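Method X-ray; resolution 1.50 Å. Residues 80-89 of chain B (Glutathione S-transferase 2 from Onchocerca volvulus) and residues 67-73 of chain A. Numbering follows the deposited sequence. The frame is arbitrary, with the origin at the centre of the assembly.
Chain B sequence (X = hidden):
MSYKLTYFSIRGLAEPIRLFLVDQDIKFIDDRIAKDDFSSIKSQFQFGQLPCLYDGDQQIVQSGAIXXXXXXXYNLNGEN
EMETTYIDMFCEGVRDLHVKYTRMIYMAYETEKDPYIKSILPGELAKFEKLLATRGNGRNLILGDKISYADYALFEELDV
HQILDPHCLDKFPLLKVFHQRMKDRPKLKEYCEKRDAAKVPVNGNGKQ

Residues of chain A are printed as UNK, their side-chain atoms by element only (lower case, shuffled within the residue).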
# COMPACT_ATOMS: atom_id res chain seq x y z
N ASN B 80 -19.34 -5.56 -6.10
CA ASN B 80 -19.66 -6.37 -4.92
C ASN B 80 -18.37 -6.61 -4.13
O ASN B 80 -17.29 -6.19 -4.57
CB ASN B 80 -20.36 -7.68 -5.31
CG ASN B 80 -19.58 -8.47 -6.35
OD1 ASN B 80 -20.11 -8.84 -7.44
ND2 ASN B 80 -18.36 -8.79 -6.03
N GLU B 81 -18.49 -7.20 -2.96
CA GLU B 81 -17.35 -7.34 -2.07
C GLU B 81 -16.21 -8.11 -2.70
O GLU B 81 -15.03 -7.76 -2.51
CB GLU B 81 -17.79 -7.99 -0.74
CG GLU B 81 -16.65 -8.24 0.24
CD GLU B 81 -15.97 -6.95 0.69
OE1 GLU B 81 -14.75 -7.01 0.89
OE2 GLU B 81 -16.62 -5.88 0.84
N MET B 82 -16.50 -9.17 -3.42
CA MET B 82 -15.49 -9.99 -4.05
C MET B 82 -14.73 -9.14 -5.07
O MET B 82 -13.50 -9.19 -5.10
CB MET B 82 -16.10 -11.23 -4.72
CG MET B 82 -16.65 -12.23 -3.75
SD MET B 82 -17.11 -13.82 -4.46
CE MET B 82 -18.24 -14.49 -3.17
N GLU B 83 -15.45 -8.37 -5.89
CA GLU B 83 -14.81 -7.52 -6.89
C GLU B 83 -13.94 -6.43 -6.27
O GLU B 83 -12.82 -6.20 -6.73
CB GLU B 83 -15.82 -6.88 -7.84
CG GLU B 83 -16.46 -7.90 -8.76
CD GLU B 83 -17.28 -7.29 -9.88
OE1 GLU B 83 -17.80 -8.09 -10.71
OE2 GLU B 83 -17.48 -6.07 -9.94
N THR B 84 -14.45 -5.79 -5.25
CA THR B 84 -13.75 -4.71 -4.59
C THR B 84 -12.47 -5.23 -3.95
O THR B 84 -11.42 -4.61 -4.03
CB THR B 84 -14.67 -4.09 -3.56
OG1 THR B 84 -15.83 -3.55 -4.21
CG2 THR B 84 -14.00 -2.94 -2.82
N THR B 85 -12.56 -6.41 -3.34
CA THR B 85 -11.40 -7.02 -2.73
C THR B 85 -10.38 -7.40 -3.81
O THR B 85 -9.19 -7.17 -3.65
CB THR B 85 -11.81 -8.27 -1.93
OG1 THR B 85 -12.69 -7.90 -0.83
CG2 THR B 85 -10.58 -8.90 -1.30
N TYR B 86 -10.88 -7.99 -4.90
CA TYR B 86 -10.01 -8.48 -5.96
C TYR B 86 -9.20 -7.35 -6.60
O TYR B 86 -7.98 -7.48 -6.76
CB TYR B 86 -10.85 -9.17 -7.03
CG TYR B 86 -10.05 -9.67 -8.19
CD1 TYR B 86 -10.12 -9.07 -9.45
CD2 TYR B 86 -9.21 -10.74 -8.04
CE1 TYR B 86 -9.35 -9.52 -10.51
CE2 TYR B 86 -8.44 -11.20 -9.10
CZ TYR B 86 -8.54 -10.61 -10.34
OH TYR B 86 -7.76 -11.08 -11.36
N ILE B 87 -9.84 -6.24 -6.94
CA ILE B 87 -9.10 -5.16 -7.56
C ILE B 87 -8.12 -4.50 -6.58
O ILE B 87 -7.07 -3.99 -6.99
CB ILE B 87 -10.02 -4.13 -8.23
CG1 ILE B 87 -10.91 -3.41 -7.23
CG2 ILE B 87 -10.81 -4.77 -9.35
CD1 ILE B 87 -11.88 -2.43 -7.87
N ASP B 88 -8.43 -4.56 -5.28
CA ASP B 88 -7.53 -4.04 -4.25
C ASP B 88 -6.27 -4.91 -4.19
O ASP B 88 -5.12 -4.47 -4.30
CB ASP B 88 -8.29 -4.01 -2.92
CG ASP B 88 -7.60 -3.26 -1.84
OD1 ASP B 88 -6.43 -2.82 -1.99
OD2 ASP B 88 -8.22 -3.11 -0.75
N MET B 89 -6.50 -6.21 -4.11
CA MET B 89 -5.42 -7.19 -4.14
C MET B 89 -4.53 -7.00 -5.40
O MET B 89 -3.31 -6.92 -5.33
CB MET B 89 -6.01 -8.59 -4.05
CG MET B 89 -5.01 -9.65 -4.15
SD MET B 89 -5.85 -11.28 -4.13
CE MET B 89 -6.31 -11.44 -5.82
N UNK A 67 -6.93 -6.45 5.11
CA UNK A 67 -7.42 -5.57 6.16
C UNK A 67 -8.67 -4.80 5.73
O UNK A 67 -9.62 -4.69 6.51
c UNK A 67 -5.90 -4.23 7.96
c UNK A 67 -6.31 -4.61 6.57
c UNK A 67 -6.14 -5.31 9.00
c UNK A 67 -4.42 -3.86 7.83
N UNK A 68 -8.68 -4.25 4.52
CA UNK A 68 -9.86 -3.50 4.07
C UNK A 68 -11.07 -4.40 3.86
O UNK A 68 -12.20 -4.01 4.09
n UNK A 68 -5.75 -0.26 2.38
c UNK A 68 -9.57 -2.70 2.81
c UNK A 68 -8.77 -1.45 3.12
n UNK A 68 -7.43 -1.19 1.13
c UNK A 68 -8.47 -0.60 1.93
n UNK A 68 -5.25 -1.61 0.56
c UNK A 68 -6.14 -1.02 1.33
N UNK A 69 -10.85 -5.64 3.41
CA UNK A 69 -11.95 -6.57 3.28
C UNK A 69 -12.57 -6.88 4.64
O UNK A 69 -13.77 -6.85 4.81
c UNK A 69 -14.15 -10.27 2.36
c UNK A 69 -12.40 -9.00 2.77
n UNK A 69 -13.54 -9.16 2.01
c UNK A 69 -11.49 -7.85 2.60
c UNK A 69 -12.36 -10.06 3.61
n UNK A 69 -13.44 -10.85 3.32
N UNK A 70 -11.73 -7.19 5.61
CA UNK A 70 -12.23 -7.45 6.94
C UNK A 70 -12.94 -6.21 7.51
O UNK A 70 -14.00 -6.34 8.16
c UNK A 70 -11.09 -7.88 7.85
c UNK A 70 -10.57 -9.29 7.60
c UNK A 70 -11.62 -10.32 7.94
c UNK A 70 -9.32 -9.47 8.45
N UNK A 71 -12.36 -5.04 7.27
CA UNK A 71 -12.94 -3.79 7.73
C UNK A 71 -14.34 -3.59 7.17
O UNK A 71 -15.25 -3.19 7.90
c UNK A 71 -12.07 -2.67 7.37
N UNK A 72 -14.56 -3.82 5.89
CA UNK A 72 -15.91 -3.67 5.32
C UNK A 72 -16.88 -4.69 5.93
O UNK A 72 -17.98 -4.34 6.31
c UNK A 72 -13.37 -3.76 0.63
n UNK A 72 -12.72 -2.62 0.69
c UNK A 72 -15.40 -2.71 1.57
n UNK A 72 -12.74 -4.84 0.16
c UNK A 72 -15.88 -3.81 3.80
n UNK A 72 -14.62 -3.84 1.03
c UNK A 72 -15.31 -2.62 3.09
N UNK A 73 -16.44 -5.93 6.08
CA UNK A 73 -17.30 -6.97 6.58
C UNK A 73 -17.74 -6.68 8.02
O UNK A 73 -18.90 -6.94 8.38
c UNK A 73 -16.22 -10.52 5.55
c UNK A 73 -16.83 -9.11 5.34
n UNK A 73 -16.75 -12.96 5.73
c UNK A 73 -17.19 -11.54 6.05
c UNK A 73 -16.60 -8.31 6.56
O HOH W 1 -9.92 -5.20 -0.02
O HOH W 2 -10.59 -1.81 -1.11

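Position 67 of chain A carries four side-chain carbons, forked at the second, with no heteroatom. Its CA-to-CB bond points away from chain B and no atom of this stretch of chain B comes within contact distance. This is A:Leu67, a nonpolar side chain suited to a buried site facing away from this contact.

At position 68 three carbons lead to a nitrogen and then to a carbon bearing two more nitrogens, a guanidinium group. The CA-to-CB bond points toward chain B, and the group meets the carboxylate of B:Asp88. This is A:Arg68. A:Arg68 NE donates to B:Asp88 OD2 at 2.8 Å and A:Arg68 NH2 to B:Asp88 OD1 at 3.1 Å; two nearly straight bonds make a bidentate salt bridge in which both carboxylate oxygens are used.

Position 69 has one carbon followed by a five-membered ring of three carbons and two nitrogens; one ring nitrogen approaches B:Glu81 and B:Thr85. This is A:His69. A:His69 ND1 donates to B:Glu81 OE1 at 2.7 Å, with the acceptor near the ring plane. A weak bond also runs from A:His69 ND1 to B:Thr85 OG1, at 3.2 Å. The other ring nitrogen, NE2, is hydrogen-bonded elsewhere in the structure, so a ring with two polar atoms serves this buried site well.

Position 70 repeats the pattern of four carbons forked at the second, its CA-to-CB bond again pointing away from chain B: A:Leu70, whose hydrocarbon likewise suits burial. Position 71 has a single side-chain carbon, out of reach of this stretch of chain B. It is A:Ala71, whose methyl leaves no polar group unsatisfied in a buried site.

Position 72 again shows three carbons, a nitrogen and a carbon with two nitrogens. Its CA-to-CB bond points toward chain B, and its guanidinium meets B:Glu81, B:Thr84 and B:Thr85: A:Arg72. A:Arg72 NE donates to B:Glu81 OE2 at 2.9 Å and A:Arg72 NH2 to B:Glu81 OE1 at 3.0 Å, forming a salt bridge, while B:Thr84 CG2 lies over one face, 3.6 Å from A:Arg72 CZ. Polar partners at the edge and a methyl on the face suit this flat cation.

Position 73 has four carbons in a row ending in nitrogen, the end leading away from chain B: A:Lys73. A charged, flexible chain suits an exposed site; its NZ is hydrogen-bonded elsewhere in the structure.

The contact joins two nearly antiparallel helices, their directions 157° apart and their axes 10.0 Å apart at closest approach. B:Glu81, B:Thr85 and B:Asp88, about one turn apart in succession, meet A:Arg72, A:His69 and A:Arg68. B:Thr85 OG1 donates to B:Glu81 O at 2.9 Å, leaving its oxygen to accept from chain A. Two waters each accept from A:Arg72 and donate to B:Asp88 OD2, linking the two charged clusters.

Chain A (67-73) LRHLARK
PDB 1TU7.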